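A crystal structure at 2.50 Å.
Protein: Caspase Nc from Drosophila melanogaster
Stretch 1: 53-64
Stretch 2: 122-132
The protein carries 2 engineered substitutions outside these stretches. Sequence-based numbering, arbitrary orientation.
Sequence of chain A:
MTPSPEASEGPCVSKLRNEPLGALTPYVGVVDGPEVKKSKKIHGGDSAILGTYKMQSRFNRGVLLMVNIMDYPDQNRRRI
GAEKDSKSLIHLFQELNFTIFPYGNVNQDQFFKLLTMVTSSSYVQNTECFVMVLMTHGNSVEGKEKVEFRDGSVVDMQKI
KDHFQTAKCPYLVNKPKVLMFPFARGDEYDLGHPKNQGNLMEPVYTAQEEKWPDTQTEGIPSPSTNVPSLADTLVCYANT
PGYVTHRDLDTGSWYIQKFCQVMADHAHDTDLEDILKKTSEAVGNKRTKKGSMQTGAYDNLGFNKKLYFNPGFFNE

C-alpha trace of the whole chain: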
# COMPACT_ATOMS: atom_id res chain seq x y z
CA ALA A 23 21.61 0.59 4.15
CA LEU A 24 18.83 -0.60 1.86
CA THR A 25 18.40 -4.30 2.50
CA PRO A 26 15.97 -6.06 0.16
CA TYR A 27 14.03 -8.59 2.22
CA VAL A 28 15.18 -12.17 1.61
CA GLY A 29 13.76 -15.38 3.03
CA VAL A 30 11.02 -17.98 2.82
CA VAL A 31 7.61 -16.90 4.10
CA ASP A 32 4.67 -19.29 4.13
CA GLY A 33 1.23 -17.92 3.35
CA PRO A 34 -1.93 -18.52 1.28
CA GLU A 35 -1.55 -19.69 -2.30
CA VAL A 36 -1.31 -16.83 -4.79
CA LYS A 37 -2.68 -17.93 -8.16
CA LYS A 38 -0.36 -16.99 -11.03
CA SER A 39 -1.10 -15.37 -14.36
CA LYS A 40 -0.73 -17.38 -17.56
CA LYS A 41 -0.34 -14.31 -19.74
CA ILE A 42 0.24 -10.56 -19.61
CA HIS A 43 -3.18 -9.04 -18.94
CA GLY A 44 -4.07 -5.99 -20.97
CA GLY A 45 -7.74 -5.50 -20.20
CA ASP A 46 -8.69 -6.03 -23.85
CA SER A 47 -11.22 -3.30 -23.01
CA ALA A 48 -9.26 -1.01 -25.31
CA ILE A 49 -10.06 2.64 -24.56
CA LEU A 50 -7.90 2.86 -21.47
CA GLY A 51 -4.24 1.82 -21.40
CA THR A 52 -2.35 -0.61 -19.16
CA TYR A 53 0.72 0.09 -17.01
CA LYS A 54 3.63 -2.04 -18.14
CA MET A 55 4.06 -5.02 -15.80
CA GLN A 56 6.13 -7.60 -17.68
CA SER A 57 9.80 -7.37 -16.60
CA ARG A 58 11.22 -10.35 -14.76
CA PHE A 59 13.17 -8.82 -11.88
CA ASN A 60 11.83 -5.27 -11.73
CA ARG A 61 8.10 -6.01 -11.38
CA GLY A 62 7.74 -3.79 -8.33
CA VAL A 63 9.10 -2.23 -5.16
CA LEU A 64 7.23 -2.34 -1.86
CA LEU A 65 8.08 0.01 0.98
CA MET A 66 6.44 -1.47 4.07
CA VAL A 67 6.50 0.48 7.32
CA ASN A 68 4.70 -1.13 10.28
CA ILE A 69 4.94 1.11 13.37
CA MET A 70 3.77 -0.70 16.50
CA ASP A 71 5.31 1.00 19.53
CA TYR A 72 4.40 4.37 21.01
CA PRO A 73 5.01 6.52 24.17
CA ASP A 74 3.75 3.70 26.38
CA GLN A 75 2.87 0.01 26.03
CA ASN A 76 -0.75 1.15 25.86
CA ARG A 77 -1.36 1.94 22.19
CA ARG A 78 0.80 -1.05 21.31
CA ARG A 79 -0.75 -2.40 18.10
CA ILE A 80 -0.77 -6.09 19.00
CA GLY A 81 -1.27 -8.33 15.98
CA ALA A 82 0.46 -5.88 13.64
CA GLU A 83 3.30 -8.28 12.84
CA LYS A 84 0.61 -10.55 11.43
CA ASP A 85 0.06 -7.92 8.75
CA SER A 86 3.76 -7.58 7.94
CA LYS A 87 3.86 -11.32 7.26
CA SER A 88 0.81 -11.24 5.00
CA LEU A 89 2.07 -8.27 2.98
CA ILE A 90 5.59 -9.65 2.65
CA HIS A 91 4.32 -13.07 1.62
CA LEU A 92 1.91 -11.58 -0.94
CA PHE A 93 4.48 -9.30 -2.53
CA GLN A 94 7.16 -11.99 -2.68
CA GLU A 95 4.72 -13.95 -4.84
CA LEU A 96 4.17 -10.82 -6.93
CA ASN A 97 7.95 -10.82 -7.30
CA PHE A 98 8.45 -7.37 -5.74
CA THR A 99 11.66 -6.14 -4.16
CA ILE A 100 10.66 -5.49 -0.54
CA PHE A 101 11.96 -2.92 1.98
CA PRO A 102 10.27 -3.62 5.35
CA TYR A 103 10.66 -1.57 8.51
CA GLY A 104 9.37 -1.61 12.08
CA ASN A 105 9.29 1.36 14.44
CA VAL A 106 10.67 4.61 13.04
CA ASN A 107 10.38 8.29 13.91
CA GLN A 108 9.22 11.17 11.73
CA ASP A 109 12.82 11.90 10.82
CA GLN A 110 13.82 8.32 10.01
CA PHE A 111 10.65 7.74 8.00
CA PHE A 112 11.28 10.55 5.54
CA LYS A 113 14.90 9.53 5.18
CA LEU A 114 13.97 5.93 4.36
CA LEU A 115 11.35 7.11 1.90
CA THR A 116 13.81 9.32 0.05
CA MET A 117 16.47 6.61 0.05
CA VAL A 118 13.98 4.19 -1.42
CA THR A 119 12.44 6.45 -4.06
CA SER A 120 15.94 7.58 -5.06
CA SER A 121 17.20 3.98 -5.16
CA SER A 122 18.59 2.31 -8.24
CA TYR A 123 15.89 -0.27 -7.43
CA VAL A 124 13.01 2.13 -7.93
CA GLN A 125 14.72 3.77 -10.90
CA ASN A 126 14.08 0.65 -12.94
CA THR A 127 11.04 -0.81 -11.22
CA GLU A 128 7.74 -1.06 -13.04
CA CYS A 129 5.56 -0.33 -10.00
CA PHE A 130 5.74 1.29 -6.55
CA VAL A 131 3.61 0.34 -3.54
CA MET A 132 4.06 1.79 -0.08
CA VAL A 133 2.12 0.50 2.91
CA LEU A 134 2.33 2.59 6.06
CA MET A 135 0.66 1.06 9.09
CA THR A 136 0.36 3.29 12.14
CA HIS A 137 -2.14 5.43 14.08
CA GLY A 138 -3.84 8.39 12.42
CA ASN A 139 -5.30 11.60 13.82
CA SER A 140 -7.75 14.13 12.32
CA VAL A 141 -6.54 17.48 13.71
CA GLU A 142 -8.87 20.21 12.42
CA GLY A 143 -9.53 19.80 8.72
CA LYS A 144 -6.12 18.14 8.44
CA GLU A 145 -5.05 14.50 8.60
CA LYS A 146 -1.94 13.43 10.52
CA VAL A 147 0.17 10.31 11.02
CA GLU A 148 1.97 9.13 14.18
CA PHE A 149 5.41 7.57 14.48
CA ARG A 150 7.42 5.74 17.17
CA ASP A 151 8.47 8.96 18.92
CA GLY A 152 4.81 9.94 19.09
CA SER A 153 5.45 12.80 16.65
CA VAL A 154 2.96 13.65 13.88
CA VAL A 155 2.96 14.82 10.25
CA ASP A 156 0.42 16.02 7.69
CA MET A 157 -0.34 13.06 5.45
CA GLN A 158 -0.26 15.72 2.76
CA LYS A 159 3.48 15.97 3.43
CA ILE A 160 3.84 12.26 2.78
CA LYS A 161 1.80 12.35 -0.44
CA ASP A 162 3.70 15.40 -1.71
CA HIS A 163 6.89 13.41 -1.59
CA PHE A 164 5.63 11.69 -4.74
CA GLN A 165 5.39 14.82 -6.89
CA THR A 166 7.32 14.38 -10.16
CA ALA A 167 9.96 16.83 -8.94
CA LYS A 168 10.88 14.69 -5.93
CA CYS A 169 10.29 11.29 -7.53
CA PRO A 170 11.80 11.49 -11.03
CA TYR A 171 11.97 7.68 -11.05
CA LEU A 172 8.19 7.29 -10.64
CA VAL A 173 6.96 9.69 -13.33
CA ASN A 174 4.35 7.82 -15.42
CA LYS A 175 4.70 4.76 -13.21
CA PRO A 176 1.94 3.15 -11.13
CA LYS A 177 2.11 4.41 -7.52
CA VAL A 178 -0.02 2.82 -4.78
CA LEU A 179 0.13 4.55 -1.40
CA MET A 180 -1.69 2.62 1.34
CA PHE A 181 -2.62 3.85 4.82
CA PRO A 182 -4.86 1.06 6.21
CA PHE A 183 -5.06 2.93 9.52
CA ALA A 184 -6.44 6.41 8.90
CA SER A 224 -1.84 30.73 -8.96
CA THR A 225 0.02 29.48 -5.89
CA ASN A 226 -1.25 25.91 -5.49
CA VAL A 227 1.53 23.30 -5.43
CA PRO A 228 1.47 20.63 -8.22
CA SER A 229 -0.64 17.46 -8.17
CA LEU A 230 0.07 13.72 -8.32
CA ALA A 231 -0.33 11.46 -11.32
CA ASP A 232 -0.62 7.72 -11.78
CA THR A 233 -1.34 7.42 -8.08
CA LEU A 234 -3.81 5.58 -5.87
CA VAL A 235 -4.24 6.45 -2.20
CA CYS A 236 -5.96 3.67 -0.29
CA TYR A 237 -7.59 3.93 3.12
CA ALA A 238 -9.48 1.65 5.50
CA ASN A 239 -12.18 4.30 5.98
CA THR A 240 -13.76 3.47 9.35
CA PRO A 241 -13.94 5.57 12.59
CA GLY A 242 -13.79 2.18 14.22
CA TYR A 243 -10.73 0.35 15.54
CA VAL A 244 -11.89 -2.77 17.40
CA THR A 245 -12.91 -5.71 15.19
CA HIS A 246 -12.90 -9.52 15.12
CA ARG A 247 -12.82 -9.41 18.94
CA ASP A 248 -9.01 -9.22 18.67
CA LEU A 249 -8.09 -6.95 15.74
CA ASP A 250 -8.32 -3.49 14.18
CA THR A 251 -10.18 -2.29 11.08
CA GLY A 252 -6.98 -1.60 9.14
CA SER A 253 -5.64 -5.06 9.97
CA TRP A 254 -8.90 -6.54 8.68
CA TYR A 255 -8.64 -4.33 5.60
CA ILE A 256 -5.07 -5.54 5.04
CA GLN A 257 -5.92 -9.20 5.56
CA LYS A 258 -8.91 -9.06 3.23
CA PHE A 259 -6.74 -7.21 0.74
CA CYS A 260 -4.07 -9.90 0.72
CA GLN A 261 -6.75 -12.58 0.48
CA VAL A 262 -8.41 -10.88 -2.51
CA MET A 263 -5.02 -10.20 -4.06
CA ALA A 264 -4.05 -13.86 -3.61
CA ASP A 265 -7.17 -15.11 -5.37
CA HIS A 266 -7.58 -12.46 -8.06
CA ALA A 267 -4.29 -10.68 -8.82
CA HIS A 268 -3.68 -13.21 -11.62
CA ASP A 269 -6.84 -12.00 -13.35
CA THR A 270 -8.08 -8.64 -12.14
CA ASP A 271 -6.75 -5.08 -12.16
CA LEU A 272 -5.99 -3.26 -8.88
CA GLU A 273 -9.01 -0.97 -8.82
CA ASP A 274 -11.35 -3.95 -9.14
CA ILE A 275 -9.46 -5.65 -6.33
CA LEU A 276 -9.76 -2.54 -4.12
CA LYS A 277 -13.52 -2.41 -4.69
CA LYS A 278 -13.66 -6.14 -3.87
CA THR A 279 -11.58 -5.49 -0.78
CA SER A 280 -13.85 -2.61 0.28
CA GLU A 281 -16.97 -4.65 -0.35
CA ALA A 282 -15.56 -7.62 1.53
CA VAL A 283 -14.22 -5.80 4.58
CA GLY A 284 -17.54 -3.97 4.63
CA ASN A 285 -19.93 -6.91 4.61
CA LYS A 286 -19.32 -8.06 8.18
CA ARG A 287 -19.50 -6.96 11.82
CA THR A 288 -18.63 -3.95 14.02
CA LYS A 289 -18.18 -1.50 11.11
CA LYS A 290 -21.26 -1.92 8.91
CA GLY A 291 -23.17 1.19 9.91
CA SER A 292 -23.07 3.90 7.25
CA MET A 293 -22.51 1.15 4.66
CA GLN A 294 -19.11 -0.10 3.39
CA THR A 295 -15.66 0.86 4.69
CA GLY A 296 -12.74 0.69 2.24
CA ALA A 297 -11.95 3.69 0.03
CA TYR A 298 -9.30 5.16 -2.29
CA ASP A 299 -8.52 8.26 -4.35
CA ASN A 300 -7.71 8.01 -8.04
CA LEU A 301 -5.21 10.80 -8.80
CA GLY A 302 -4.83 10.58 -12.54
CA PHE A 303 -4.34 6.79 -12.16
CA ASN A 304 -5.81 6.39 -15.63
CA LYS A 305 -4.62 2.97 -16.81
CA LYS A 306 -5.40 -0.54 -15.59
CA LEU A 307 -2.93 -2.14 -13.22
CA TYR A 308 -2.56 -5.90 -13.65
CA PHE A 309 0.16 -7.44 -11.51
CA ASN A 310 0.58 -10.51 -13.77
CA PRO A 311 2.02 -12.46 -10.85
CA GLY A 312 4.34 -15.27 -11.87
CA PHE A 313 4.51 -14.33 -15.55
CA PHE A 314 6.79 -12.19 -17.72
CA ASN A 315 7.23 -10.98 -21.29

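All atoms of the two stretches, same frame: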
# COMPACT_ATOMS: atom_id res chain seq x y z
N TYR A 53 -0.65 -0.16 -17.44
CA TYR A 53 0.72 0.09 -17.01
C TYR A 53 1.54 -1.15 -17.30
O TYR A 53 1.09 -2.27 -17.07
CB TYR A 53 0.80 0.38 -15.51
CG TYR A 53 0.19 1.70 -15.08
CD1 TYR A 53 0.79 2.91 -15.41
CD2 TYR A 53 -1.01 1.72 -14.36
CE1 TYR A 53 0.21 4.14 -15.02
CE2 TYR A 53 -1.60 2.91 -13.98
CZ TYR A 53 -1.00 4.12 -14.30
OH TYR A 53 -1.63 5.28 -13.90
N LYS A 54 2.74 -0.93 -17.82
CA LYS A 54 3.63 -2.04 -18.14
C LYS A 54 4.01 -2.81 -16.88
O LYS A 54 4.50 -2.24 -15.91
CB LYS A 54 4.88 -1.50 -18.84
CG LYS A 54 5.74 -2.59 -19.49
CD LYS A 54 6.97 -2.00 -20.22
CE LYS A 54 8.08 -1.60 -19.24
NZ LYS A 54 8.62 -2.79 -18.51
N MET A 55 3.76 -4.12 -16.91
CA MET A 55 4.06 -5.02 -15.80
C MET A 55 4.51 -6.36 -16.37
O MET A 55 3.83 -7.38 -16.19
CB MET A 55 2.83 -5.23 -14.92
CG MET A 55 2.37 -4.00 -14.19
SD MET A 55 3.59 -3.45 -13.00
CE MET A 55 3.07 -4.32 -11.52
N GLN A 56 5.65 -6.38 -17.05
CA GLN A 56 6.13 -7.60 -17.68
C GLN A 56 7.61 -7.94 -17.52
O GLN A 56 8.06 -8.96 -18.05
CB GLN A 56 5.75 -7.56 -19.16
CG GLN A 56 5.91 -6.18 -19.77
CD GLN A 56 5.31 -6.05 -21.17
OE1 GLN A 56 4.10 -6.20 -21.37
NE2 GLN A 56 6.16 -5.77 -22.16
N SER A 57 8.37 -7.11 -16.80
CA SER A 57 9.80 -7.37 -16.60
C SER A 57 9.93 -8.59 -15.71
O SER A 57 8.96 -8.98 -15.06
CB SER A 57 10.48 -6.18 -15.91
OG SER A 57 10.39 -6.30 -14.50
N ARG A 58 11.12 -9.19 -15.63
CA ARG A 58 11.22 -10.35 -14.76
C ARG A 58 11.95 -10.20 -13.44
O ARG A 58 11.98 -11.13 -12.65
CB ARG A 58 11.76 -11.58 -15.51
CG ARG A 58 12.93 -11.38 -16.44
CD ARG A 58 13.12 -12.66 -17.23
NE ARG A 58 14.15 -12.57 -18.26
CZ ARG A 58 14.38 -13.52 -19.15
NH1 ARG A 58 13.65 -14.63 -19.15
NH2 ARG A 58 15.34 -13.37 -20.05
N PHE A 59 12.52 -9.03 -13.17
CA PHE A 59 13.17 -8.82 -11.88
C PHE A 59 12.89 -7.43 -11.33
O PHE A 59 13.30 -7.08 -10.23
CB PHE A 59 14.68 -9.04 -11.99
CG PHE A 59 15.05 -10.39 -12.52
CD1 PHE A 59 15.45 -10.56 -13.84
CD2 PHE A 59 14.93 -11.52 -11.71
CE1 PHE A 59 15.70 -11.82 -14.35
CE2 PHE A 59 15.18 -12.79 -12.22
CZ PHE A 59 15.56 -12.94 -13.53
N ASN A 60 12.16 -6.63 -12.11
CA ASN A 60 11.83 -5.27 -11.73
C ASN A 60 10.32 -5.05 -11.74
O ASN A 60 9.84 -3.96 -12.06
CB ASN A 60 12.49 -4.31 -12.71
CG ASN A 60 13.97 -4.14 -12.45
OD1 ASN A 60 14.37 -3.49 -11.50
ND2 ASN A 60 14.80 -4.74 -13.29
N ARG A 61 9.56 -6.09 -11.38
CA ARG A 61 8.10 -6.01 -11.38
C ARG A 61 7.58 -4.93 -10.44
O ARG A 61 6.65 -4.20 -10.79
CB ARG A 61 7.50 -7.37 -11.02
CG ARG A 61 5.99 -7.44 -11.18
CD ARG A 61 5.53 -6.83 -12.50
NE ARG A 61 6.07 -7.53 -13.67
CZ ARG A 61 5.68 -8.73 -14.07
NH1 ARG A 61 4.73 -9.39 -13.41
NH2 ARG A 61 6.24 -9.30 -15.13
N GLY A 62 8.18 -4.81 -9.26
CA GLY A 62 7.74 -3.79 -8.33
C GLY A 62 8.57 -3.64 -7.07
O GLY A 62 9.37 -4.52 -6.71
N VAL A 63 8.40 -2.50 -6.40
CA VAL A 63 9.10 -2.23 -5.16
C VAL A 63 8.05 -1.91 -4.10
O VAL A 63 7.15 -1.09 -4.32
CB VAL A 63 10.05 -1.01 -5.27
CG1 VAL A 63 10.50 -0.58 -3.87
CG2 VAL A 63 11.29 -1.35 -6.12
N LEU A 64 8.15 -2.57 -2.96
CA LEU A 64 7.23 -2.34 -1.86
C LEU A 64 7.97 -1.75 -0.67
O LEU A 64 8.97 -2.30 -0.21
CB LEU A 64 6.56 -3.65 -1.40
CG LEU A 64 5.93 -3.55 -0.00
CD1 LEU A 64 4.78 -2.56 -0.05
CD2 LEU A 64 5.43 -4.92 0.48
N SER A 122 18.40 2.86 -6.92
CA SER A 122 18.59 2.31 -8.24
C SER A 122 17.43 1.34 -8.44
O SER A 122 16.92 1.18 -9.54
CB SER A 122 19.93 1.56 -8.32
OG SER A 122 20.01 0.55 -7.31
N TYR A 123 16.99 0.70 -7.35
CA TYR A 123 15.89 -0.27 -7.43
C TYR A 123 14.61 0.33 -8.01
O TYR A 123 13.99 -0.24 -8.90
CB TYR A 123 15.57 -0.86 -6.06
CG TYR A 123 16.68 -1.68 -5.44
CD1 TYR A 123 17.51 -1.13 -4.45
CD2 TYR A 123 16.89 -3.01 -5.82
CE1 TYR A 123 18.53 -1.89 -3.86
CE2 TYR A 123 17.90 -3.78 -5.23
CZ TYR A 123 18.71 -3.21 -4.25
OH TYR A 123 19.71 -3.96 -3.67
N VAL A 124 14.21 1.48 -7.47
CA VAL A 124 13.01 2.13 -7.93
C VAL A 124 13.20 2.76 -9.31
O VAL A 124 12.25 2.88 -10.09
CB VAL A 124 12.56 3.22 -6.93
CG1 VAL A 124 11.51 4.10 -7.57
CG2 VAL A 124 12.01 2.56 -5.67
N GLN A 125 14.43 3.15 -9.62
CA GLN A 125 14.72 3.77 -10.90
C GLN A 125 14.28 2.88 -12.05
O GLN A 125 13.78 3.36 -13.06
CB GLN A 125 16.23 4.05 -11.01
CG GLN A 125 16.68 4.52 -12.37
CD GLN A 125 18.14 4.98 -12.38
OE1 GLN A 125 19.02 4.31 -11.83
NE2 GLN A 125 18.39 6.12 -13.02
N ASN A 126 14.44 1.57 -11.88
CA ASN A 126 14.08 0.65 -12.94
C ASN A 126 12.86 -0.22 -12.67
O ASN A 126 12.52 -1.08 -13.49
CB ASN A 126 15.28 -0.22 -13.27
CG ASN A 126 16.49 0.61 -13.67
OD1 ASN A 126 16.39 1.53 -14.49
ND2 ASN A 126 17.64 0.29 -13.09
N THR A 127 12.19 0.00 -11.54
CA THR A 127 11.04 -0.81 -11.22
C THR A 127 9.85 -0.39 -12.07
O THR A 127 9.77 0.75 -12.54
CB THR A 127 10.66 -0.71 -9.73
OG1 THR A 127 9.73 -1.75 -9.42
CG2 THR A 127 10.04 0.65 -9.39
N GLU A 128 8.93 -1.33 -12.25
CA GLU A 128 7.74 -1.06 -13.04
C GLU A 128 6.60 -0.53 -12.19
O GLU A 128 5.68 0.08 -12.73
CB GLU A 128 7.26 -2.34 -13.74
CG GLU A 128 8.18 -2.85 -14.85
CD GLU A 128 7.76 -4.20 -15.39
OE1 GLU A 128 7.83 -5.19 -14.65
OE2 GLU A 128 7.36 -4.26 -16.57
N CYS A 129 6.66 -0.74 -10.88
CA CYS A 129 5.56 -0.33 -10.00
C CYS A 129 6.00 -0.05 -8.55
O CYS A 129 6.87 -0.74 -8.01
CB CYS A 129 4.49 -1.43 -10.02
SG CYS A 129 3.09 -1.22 -8.90
N PHE A 130 5.39 0.96 -7.93
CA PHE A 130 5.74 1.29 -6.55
C PHE A 130 4.54 1.22 -5.61
O PHE A 130 3.51 1.85 -5.86
CB PHE A 130 6.34 2.68 -6.46
CG PHE A 130 6.73 3.07 -5.07
CD1 PHE A 130 7.97 2.70 -4.55
CD2 PHE A 130 5.83 3.75 -4.24
CE1 PHE A 130 8.31 2.99 -3.23
CE2 PHE A 130 6.16 4.04 -2.91
CZ PHE A 130 7.40 3.66 -2.41
N VAL A 131 4.68 0.46 -4.53
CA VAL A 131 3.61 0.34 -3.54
C VAL A 131 4.19 0.60 -2.17
O VAL A 131 5.19 -0.02 -1.77
CB VAL A 131 2.97 -1.06 -3.54
CG1 VAL A 131 1.95 -1.15 -2.41
CG2 VAL A 131 2.28 -1.33 -4.87
N MET A 132 3.60 1.53 -1.43
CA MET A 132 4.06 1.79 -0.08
C MET A 132 2.89 1.49 0.85
O MET A 132 1.75 1.84 0.55
CB MET A 132 4.49 3.25 0.11
CG MET A 132 4.84 3.59 1.58
SD MET A 132 5.09 5.36 1.98
CE MET A 132 3.43 5.99 1.88
O HOH W 1 5.13 0.23 -15.25

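The two stretches are joined by a short parallel strand pairing, extended at one end by a loop that wraps the buried carboxylate of Glu128. The strand axes lie 13° apart and approach to 4.9 Å. Val63 pairs with both neighbours of Phe130: its N donates to Cys129 O (2.8 Å), and its O accepts from Val131 N (2.9 Å, 174° at the hydrogen). Upstream, Glu128 N donates to Asn60 O at 2.8 Å.

Glu128, with CB directed toward the loop and chi1 m, chi2 t, delivers both carboxylate oxygens to donors. Glu128 OE2 accepts from Gln56 N (2.8 Å) and forms a salt bridge with Lys54 NZ (2.7 Å). Glu128 OE1 accepts from Ser57 N (2.9 Å) and Ser57 OG (2.8 Å), and forms a second salt bridge with Arg61 NE (3.1 Å), lying near the guanidinium plane. Two cationic side chains and backbone amides thus compensate a buried charge. A water donates to Lys54 O and Glu128 O, 2.6 Å from each through its own O, linking two carbonyls that cannot bond directly.

Apolar side chains pack around the strands. Val63 CG1 lies 3.9 Å from Val124 CG2 and 4.2 Å from Phe130 CD1; on the other sheet face, Leu64 CD1 meets Val131 CG1 at 3.9 Å. Buried Met55, chi1 m and chi2 m, brings its CE to 3.6 Å from Cys129 CB. Altogether 704 Å² is buried.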